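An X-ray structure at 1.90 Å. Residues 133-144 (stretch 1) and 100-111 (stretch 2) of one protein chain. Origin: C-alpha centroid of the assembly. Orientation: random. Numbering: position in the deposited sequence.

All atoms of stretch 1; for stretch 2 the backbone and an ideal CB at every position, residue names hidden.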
ATOM      1  N   GLY A 133      -7.454  -3.341  10.306  1.00  9.25           N
ATOM      2  CA  GLY A 133      -7.067  -3.003   8.951  1.00  7.88           C
ATOM      3  C   GLY A 133      -6.766  -4.240   8.127  1.00  9.55           C
ATOM      4  O   GLY A 133      -6.661  -5.349   8.663  1.00  8.40           O
ATOM      5  N   VAL A 134      -6.633  -4.062   6.819  1.00  9.33           N
ATOM      6  CA  VAL A 134      -6.253  -5.156   5.946  1.00  8.00           C
ATOM      7  C   VAL A 134      -5.441  -4.671   4.753  1.00  7.75           C
ATOM      8  O   VAL A 134      -5.847  -3.744   4.018  1.00  8.03           O
ATOM      9  CB  VAL A 134      -7.501  -5.965   5.449  1.00  8.79           C
ATOM     10  CG1 VAL A 134      -8.546  -5.069   4.825  1.00  9.86           C
ATOM     11  CG2 VAL A 134      -7.075  -7.077   4.482  1.00 10.29           C
ATOM     12  N   TYR A 135      -4.285  -5.305   4.569  1.00  8.98           N
ATOM     13  CA  TYR A 135      -3.402  -5.073   3.435  1.00  9.08           C
ATOM     14  C   TYR A 135      -3.231  -6.378   2.666  1.00  9.59           C
ATOM     15  O   TYR A 135      -2.761  -7.373   3.204  1.00  9.40           O
ATOM     16  CB  TYR A 135      -2.047  -4.535   3.911  1.00  9.98           C
ATOM     17  CG  TYR A 135      -2.159  -3.164   4.526  1.00 11.88           C
ATOM     18  CD1 TYR A 135      -2.491  -2.986   5.868  1.00 14.72           C
ATOM     19  CD2 TYR A 135      -1.980  -2.033   3.743  1.00 15.92           C
ATOM     20  CE1 TYR A 135      -2.612  -1.693   6.409  1.00 15.96           C
ATOM     21  CE2 TYR A 135      -2.093  -0.771   4.268  1.00 19.51           C
ATOM     22  CZ  TYR A 135      -2.410  -0.598   5.587  1.00 18.02           C
ATOM     23  OH  TYR A 135      -2.518   0.705   6.050  1.00 21.59           O
ATOM     24  N   ALA A 136      -3.628  -6.393   1.405  1.00  9.57           N
ATOM     25  CA  ALA A 136      -3.637  -7.646   0.661  1.00 10.41           C
ATOM     26  C   ALA A 136      -3.473  -7.414  -0.832  1.00 12.87           C
ATOM     27  O   ALA A 136      -3.799  -6.341  -1.338  1.00 13.84           O
ATOM     28  CB  ALA A 136      -4.921  -8.395   0.929  1.00 12.25           C
ATOM     29  N   GLY A 137      -2.964  -8.423  -1.532  1.00  9.77           N
ATOM     30  CA  GLY A 137      -2.801  -8.334  -2.975  1.00  9.35           C
ATOM     31  C   GLY A 137      -3.163  -9.651  -3.634  1.00 12.30           C
ATOM     32  O   GLY A 137      -3.027 -10.695  -3.015  1.00 13.19           O
ATOM     33  N   VAL A 138      -3.622  -9.600  -4.882  1.00  9.64           N
ATOM     34  CA  VAL A 138      -3.839 -10.800  -5.665  1.00  8.89           C
ATOM     35  C   VAL A 138      -3.036 -10.720  -6.942  1.00  9.84           C
ATOM     36  O   VAL A 138      -2.599  -9.650  -7.374  1.00  9.36           O
ATOM     37  CB  VAL A 138      -5.335 -11.024  -5.993  1.00  9.80           C
ATOM     38  CG1 VAL A 138      -6.141 -11.228  -4.696  1.00  9.96           C
ATOM     39  CG2 VAL A 138      -5.892  -9.863  -6.786  1.00 14.27           C
ATOM     40  N   GLY A 139      -2.844 -11.872  -7.554  1.00  9.32           N
ATOM     41  CA  GLY A 139      -2.057 -11.972  -8.765  1.00 10.46           C
ATOM     42  C   GLY A 139      -2.839 -11.548  -9.979  1.00 12.14           C
ATOM     43  O   GLY A 139      -3.977 -11.121  -9.875  1.00 10.43           O
ATOM     44  N   LEU A 140      -2.184 -11.637 -11.128  1.00 14.61           N
ATOM     45  CA  LEU A 140      -2.797 -11.354 -12.409  1.00 14.31           C
ATOM     46  C   LEU A 140      -4.157 -12.031 -12.492  1.00 15.41           C
ATOM     47  O   LEU A 140      -4.261 -13.222 -12.219  1.00 16.67           O
ATOM     48  CB  LEU A 140      -1.898 -11.853 -13.540  1.00 16.63           C
ATOM     49  CG  LEU A 140      -2.469 -11.749 -14.951  1.00 19.49           C
ATOM     50  CD1 LEU A 140      -2.625 -10.278 -15.384  1.00 20.92           C
ATOM     51  CD2 LEU A 140      -1.568 -12.504 -15.927  1.00 21.76           C
ATOM     52  N   ASN A 141      -5.193 -11.287 -12.861  1.00 16.34           N
ATOM     53  CA  ASN A 141      -6.531 -11.876 -12.898  1.00 18.39           C
ATOM     54  C   ASN A 141      -6.754 -12.571 -14.236  1.00 16.29           C
ATOM     55  O   ASN A 141      -7.279 -11.986 -15.176  1.00 18.12           O
ATOM     56  CB  ASN A 141      -7.613 -10.822 -12.649  1.00 18.96           C
ATOM     57  CG  ASN A 141      -8.970 -11.443 -12.411  1.00 18.00           C
ATOM     58  OD1 ASN A 141      -9.147 -12.648 -12.593  1.00 18.44           O
ATOM     59  ND2 ASN A 141      -9.933 -10.635 -12.004  1.00 17.30           N
ATOM     60  N   THR A 142      -6.336 -13.829 -14.325  1.00 18.52           N
ATOM     61  CA  THR A 142      -6.519 -14.584 -15.556  1.00 22.56           C
ATOM     62  C   THR A 142      -7.967 -15.078 -15.673  1.00 24.96           C
ATOM     63  O   THR A 142      -8.392 -15.488 -16.744  1.00 25.64           O
ATOM     64  CB  THR A 142      -5.536 -15.778 -15.641  1.00 22.92           C
ATOM     65  OG1 THR A 142      -5.532 -16.504 -14.403  1.00 23.40           O
ATOM     66  CG2 THR A 142      -4.099 -15.271 -15.934  1.00 26.66           C
ATOM     67  N   TYR A 143      -8.718 -15.041 -14.572  1.00 18.07           N
ATOM     68  CA  TYR A 143     -10.155 -15.382 -14.604  1.00 18.33           C
ATOM     69  C   TYR A 143     -10.922 -14.380 -15.458  1.00 18.52           C
ATOM     70  O   TYR A 143     -11.767 -14.747 -16.261  1.00 21.28           O
ATOM     71  CB  TYR A 143     -10.720 -15.401 -13.188  1.00 17.10           C
ATOM     72  CG  TYR A 143     -12.097 -16.006 -13.017  1.00 19.93           C
ATOM     73  CD1 TYR A 143     -12.284 -17.382 -13.044  1.00 19.50           C
ATOM     74  CD2 TYR A 143     -13.199 -15.205 -12.763  1.00 21.44           C
ATOM     75  CE1 TYR A 143     -13.534 -17.934 -12.848  1.00 20.78           C
ATOM     76  CE2 TYR A 143     -14.448 -15.750 -12.561  1.00 20.47           C
ATOM     77  CZ  TYR A 143     -14.611 -17.114 -12.603  1.00 22.00           C
ATOM     78  OH  TYR A 143     -15.868 -17.657 -12.390  1.00 22.57           O
ATOM     79  N   LEU A 144     -10.600 -13.103 -15.279  1.00 19.37           N
ATOM     80  CA  LEU A 144     -11.199 -12.035 -16.052  1.00 18.23           C
ATOM     81  C   LEU A 144     -10.771 -12.124 -17.514  1.00 22.34           C
ATOM     82  O   LEU A 144     -11.587 -12.008 -18.422  1.00 24.57           O
ATOM     83  CB  LEU A 144     -10.804 -10.680 -15.457  1.00 19.79           C
ATOM     84  CG  LEU A 144     -11.185  -9.426 -16.242  1.00 20.98           C
ATOM     85  CD1 LEU A 144     -12.687  -9.266 -16.320  1.00 24.29           C
ATOM     86  CD2 LEU A 144     -10.543  -8.207 -15.602  1.00 21.92           C
ATOM     87  N   UNK A 100     -21.184 -14.603  -7.216  1.00 15.00           N
ATOM     88  CA  UNK A 100     -20.084 -15.494  -6.839  1.00 15.51           C
ATOM     89  C   UNK A 100     -19.321 -15.964  -8.068  1.00 17.69           C
ATOM     90  O   UNK A 100     -18.094 -16.107  -8.051  1.00 18.24           O
ATOM     91  CB  UNK A 100     -20.612 -16.699  -6.057  1.00 15.51           C
ATOM     92  N   UNK A 101     -20.070 -16.238  -9.121  1.00 17.85           N
ATOM     93  CA  UNK A 101     -19.494 -16.675 -10.383  1.00 21.17           C
ATOM     94  C   UNK A 101     -18.620 -15.585 -10.993  1.00 18.02           C
ATOM     95  O   UNK A 101     -17.589 -15.874 -11.595  1.00 18.11           O
ATOM     96  CB  UNK A 101     -20.600 -17.076 -11.362  1.00 21.17           C
ATOM     97  N   UNK A 102     -19.038 -14.332 -10.846  1.00 16.16           N
ATOM     98  CA  UNK A 102     -18.278 -13.222 -11.406  1.00 17.07           C
ATOM     99  C   UNK A 102     -16.977 -12.926 -10.641  1.00 19.03           C
ATOM    100  O   UNK A 102     -15.992 -12.503 -11.242  1.00 18.74           O
ATOM    101  CB  UNK A 102     -19.155 -11.968 -11.428  1.00 17.07           C
ATOM    102  N   UNK A 103     -16.973 -13.143  -9.328  1.00 15.04           N
ATOM    103  CA  UNK A 103     -15.819 -12.769  -8.512  1.00 16.22           C
ATOM    104  C   UNK A 103     -14.616 -13.660  -8.812  1.00 15.49           C
ATOM    105  O   UNK A 103     -14.714 -14.892  -8.828  1.00 13.82           O
ATOM    106  CB  UNK A 103     -16.172 -12.849  -7.025  1.00 16.22           C
ATOM    107  N   UNK A 104     -13.488 -13.010  -9.074  1.00 13.80           N
ATOM    108  CA  UNK A 104     -12.206 -13.675  -9.228  1.00 13.26           C
ATOM    109  C   UNK A 104     -12.016 -14.697  -8.094  1.00 11.33           C
ATOM    110  O   UNK A 104     -12.139 -14.352  -6.927  1.00 13.22           O
ATOM    111  CB  UNK A 104     -11.068 -12.653  -9.239  1.00 13.26           C
ATOM    112  N   UNK A 105     -11.735 -15.962  -8.439  1.00 13.56           N
ATOM    113  CA  UNK A 105     -11.436 -16.951  -7.396  1.00 13.75           C
ATOM    114  C   UNK A 105     -10.338 -16.510  -6.422  1.00 12.46           C
ATOM    115  O   UNK A 105     -10.370 -16.910  -5.269  1.00 12.06           O
ATOM    116  CB  UNK A 105     -11.024 -18.271  -8.051  1.00 13.75           C
ATOM    117  N   UNK A 106      -9.383 -15.709  -6.866  1.00 10.56           N
ATOM    118  CA  UNK A 106      -8.356 -15.230  -5.948  1.00 11.53           C
ATOM    119  C   UNK A 106      -8.969 -14.428  -4.794  1.00 10.08           C
ATOM    120  O   UNK A 106      -8.512 -14.532  -3.655  1.00  9.69           O
ATOM    121  CB  UNK A 106      -7.335 -14.374  -6.701  1.00 11.53           C
ATOM    122  N   UNK A 107      -9.999 -13.634  -5.094  1.00  9.64           N
ATOM    123  CA  UNK A 107     -10.650 -12.786  -4.086  1.00 12.61           C
ATOM    124  C   UNK A 107     -11.569 -13.618  -3.209  1.00 10.72           C
ATOM    125  O   UNK A 107     -11.671 -13.372  -2.013  1.00  9.80           O
ATOM    126  CB  UNK A 107     -11.439 -11.657  -4.752  1.00 12.61           C
ATOM    127  N   UNK A 108     -12.227 -14.618  -3.797  1.00  9.77           N
ATOM    128  CA  UNK A 108     -13.043 -15.541  -3.012  1.00 11.23           C
ATOM    129  C   UNK A 108     -12.198 -16.328  -2.032  1.00  9.96           C
ATOM    130  O   UNK A 108     -12.543 -16.455  -0.856  1.00  9.73           O
ATOM    131  CB  UNK A 108     -13.802 -16.500  -3.932  1.00 11.23           C
ATOM    132  N   UNK A 109     -11.089 -16.865  -2.518  1.00 10.79           N
ATOM    133  CA  UNK A 109     -10.204 -17.638  -1.658  1.00 12.25           C
ATOM    134  C   UNK A 109      -9.575 -16.738  -0.590  1.00 12.87           C
ATOM    135  O   UNK A 109      -9.386 -17.172   0.552  1.00 13.91           O
ATOM    136  CB  UNK A 109      -9.117 -18.323  -2.489  1.00 12.25           C
ATOM    137  N   UNK A 110      -9.260 -15.490  -0.930  1.00 10.63           N
ATOM    138  CA  UNK A 110      -8.667 -14.603   0.074  1.00  8.44           C
ATOM    139  C   UNK A 110      -9.691 -14.306   1.166  1.00 10.54           C
ATOM    140  O   UNK A 110      -9.350 -14.234   2.337  1.00 12.51           O
ATOM    141  CB  UNK A 110      -8.175 -13.304  -0.568  1.00  8.44           C
ATOM    142  N   UNK A 111     -10.945 -14.122   0.765  1.00 10.53           N
ATOM    143  CA  UNK A 111     -12.018 -13.838   1.707  1.00  9.87           C
ATOM    144  C   UNK A 111     -12.209 -14.995   2.685  1.00 11.11           C
ATOM    145  O   UNK A 111     -12.295 -14.790   3.895  1.00  9.44           O
ATOM    146  CB  UNK A 111     -13.322 -13.558   0.958  1.00  9.87           C
TER

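Position 100 lies in a helix, and its CA-to-CB bond points away from stretch 1. Nothing of stretch 1 lies near the ideal CB, so the contact sets no demand. The residue is Ala 100.

Position 101 is also helical, with its CB sideways. The ideal CB is 4.9 Å from Tyr 143 OH, but the backbone matters more. The carbonyl at 101 meets the phenol, and almost any helix-compatible side chain would leave that bond intact. The residue is Glu 101. Tyr 143 OH donates to Glu 101 O at 2.6 Å, while the extended side chain passes the hydroxyl, with CG 4.3 Å from Tyr 143 OH.

Position 102 points away, and many residues would fit. It is Leu 102. Its carbonyl lies at the edge of the Tyr 143 ring, with O 3.8 Å from Tyr 143 CE2.

Position 103 leaves helical phi/psi, at -69/129, and its CB points away. Beta-branched and other apolar residues tolerate such angles. The residue is Ile 103. Its carbonyl is used by a side chain further along.

Position 104 has phi/psi of -46/126 and directly precedes a helix. That is an N-cap site, suited to Asp, Asn, Ser or Thr. The ideal CB is 3.6 Å from Asn 141 ND2, so a short polar group is plausible. The residue is Asp 104. Its OD1 caps the helix by accepting from the backbone N of 106 at 3.0 Å. Water 1 extends the link: it donates to Asp 104 OD1 at 2.9 Å and accepts from Tyr 143 N at 3.1 Å.

Position 105 opens the helix with phi -52. Proline is favoured in the first turn, where its missing NH costs no helical bond, and the Tyr 143 ring offers an apolar face nearby. Ala or Glu could also start the helix. The residue is Pro 105. Its CD lies over the ring face, 3.5 Å from the centroid of Tyr 143, in a CH-pi contact.

Position 106 points toward stretch 1. Val 138 CG1 is 3.9 Å from the ideal CB, and beyond it Gly 139 offers both N and O. A long amide can meet both; an apolar side chain could pack on Val 138 alone. The residue is Gln 106. Its NE2 donates to Gly 139 O at 3.0 Å and to Asp 104 OD2 at 2.8 Å. Gly 139 N returns a weak bond to Gln 106 OE1 at 3.2 Å.

Position 107 is sideways, near Val 138. Long, flexible residues suit it. In Gln 107, CG lies 4.5 Å from Val 138 CG1.

Position 108 is sideways too, but a long donor could reach back to the carbonyl of 103. Arg 108 does so: NE and NH2 bond Ile 103 O at 2.8 and 2.9 Å.

Position 109 is out of reach and unconstrained; it is Gln 109.

Position 110 points toward Val 134, Ala 136 and Val 138. A large apolar residue fits. Phe 110 brings CZ to 3.4 Å from Ala 136 CB, with Val 134 at its ring edge.

Position 111, out of reach, is Leu 111.

Stretch 2 100-111: AELIDPQQRQFL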
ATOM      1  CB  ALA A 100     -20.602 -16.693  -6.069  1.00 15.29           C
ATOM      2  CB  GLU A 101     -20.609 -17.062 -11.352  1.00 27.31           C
ATOM      3  CG  GLU A 101     -20.146 -17.370 -12.767  1.00 44.83           C
ATOM      4  CD  GLU A 101     -21.285 -17.848 -13.654  1.00 52.52           C
ATOM      5  OE1 GLU A 101     -21.576 -17.177 -14.671  1.00 48.49           O
ATOM      6  OE2 GLU A 101     -21.889 -18.892 -13.327  1.00 57.80           O
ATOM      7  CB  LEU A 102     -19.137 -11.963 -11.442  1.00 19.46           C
ATOM      8  CG  LEU A 102     -20.238 -11.901 -12.507  1.00 28.17           C
ATOM      9  CD1 LEU A 102     -20.921 -10.550 -12.452  1.00 32.73           C
ATOM     10  CD2 LEU A 102     -19.693 -12.146 -13.910  1.00 30.49           C
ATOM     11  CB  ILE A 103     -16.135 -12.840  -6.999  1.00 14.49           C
ATOM     12  CG1 ILE A 103     -17.275 -11.898  -6.645  1.00 15.90           C
ATOM     13  CG2 ILE A 103     -14.907 -12.441  -6.171  1.00 13.40           C
ATOM     14  CD1 ILE A 103     -17.826 -12.067  -5.210  1.00 15.88           C
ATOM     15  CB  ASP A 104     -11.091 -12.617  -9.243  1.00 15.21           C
ATOM     16  CG  ASP A 104      -9.671 -13.204  -9.359  1.00 17.01           C
ATOM     17  OD1 ASP A 104      -9.501 -14.423  -9.544  1.00 15.24           O
ATOM     18  OD2 ASP A 104      -8.705 -12.405  -9.273  1.00 16.00           O
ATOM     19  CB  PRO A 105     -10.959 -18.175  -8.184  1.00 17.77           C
ATOM     20  CG  PRO A 105     -11.522 -18.006  -9.544  1.00 20.96           C
ATOM     21  CD  PRO A 105     -11.642 -16.537  -9.794  1.00 16.60           C
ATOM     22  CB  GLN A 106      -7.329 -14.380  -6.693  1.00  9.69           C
ATOM     23  CG  GLN A 106      -6.593 -15.142  -7.788  1.00 12.67           C
ATOM     24  CD  GLN A 106      -5.564 -14.284  -8.481  1.00 13.27           C
ATOM     25  OE1 GLN A 106      -4.370 -14.582  -8.454  1.00 11.72           O
ATOM     26  NE2 GLN A 106      -6.021 -13.203  -9.102  1.00 12.06           N
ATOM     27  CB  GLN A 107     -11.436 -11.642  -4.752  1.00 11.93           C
ATOM     28  CG  GLN A 107     -10.523 -10.692  -5.514  1.00  9.63           C
ATOM     29  CD  GLN A 107     -11.122  -9.336  -5.818  1.00 11.78           C
ATOM     30  OE1 GLN A 107     -12.006  -8.842  -5.108  1.00 13.36           O
ATOM     31  NE2 GLN A 107     -10.611  -8.703  -6.869  1.00 13.74           N
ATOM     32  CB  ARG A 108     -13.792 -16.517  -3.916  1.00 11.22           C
ATOM     33  CG  ARG A 108     -14.976 -15.891  -4.654  1.00 12.54           C
ATOM     34  CD  ARG A 108     -15.653 -16.929  -5.483  1.00 14.88           C
ATOM     35  NE  ARG A 108     -15.387 -16.863  -6.917  1.00 15.92           N
ATOM     36  CZ  ARG A 108     -15.339 -17.926  -7.720  1.00 17.88           C
ATOM     37  NH1 ARG A 108     -15.423 -19.161  -7.228  1.00 19.98           N
ATOM     38  NH2 ARG A 108     -15.199 -17.762  -9.026  1.00 18.92           N
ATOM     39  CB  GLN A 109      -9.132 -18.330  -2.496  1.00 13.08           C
ATOM     40  CG  GLN A 109      -9.689 -19.459  -3.342  1.00 17.10           C
ATOM     41  CD  GLN A 109     -10.089 -20.661  -2.520  1.00 19.77           C
ATOM     42  OE1 GLN A 109      -9.344 -21.102  -1.657  1.00 19.73           O
ATOM     43  NE2 GLN A 109     -11.274 -21.194  -2.784  1.00 20.47           N
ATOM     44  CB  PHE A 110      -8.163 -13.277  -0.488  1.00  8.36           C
ATOM     45  CG  PHE A 110      -7.513 -12.438   0.569  1.00 10.04           C
ATOM     46  CD1 PHE A 110      -6.245 -12.772   1.043  1.00 12.61           C
ATOM     47  CD2 PHE A 110      -8.200 -11.419   1.183  1.00 10.11           C
ATOM     48  CE1 PHE A 110      -5.669 -12.052   2.072  1.00 15.23           C
ATOM     49  CE2 PHE A 110      -7.630 -10.687   2.214  1.00 10.70           C
ATOM     50  CZ  PHE A 110      -6.367 -10.995   2.652  1.00 10.93           C
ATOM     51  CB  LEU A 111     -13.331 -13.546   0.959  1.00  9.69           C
ATOM     52  CG  LEU A 111     -14.588 -13.325   1.813  1.00 12.68           C
ATOM     53  CD1 LEU A 111     -14.363 -12.289   2.952  1.00 12.70           C
ATOM     54  CD2 LEU A 111     -15.746 -12.881   0.940  1.00 14.27           C
TER
HETATM   55  O   HOH W   1      -7.645 -15.319 -11.634  1.00 25.27           O
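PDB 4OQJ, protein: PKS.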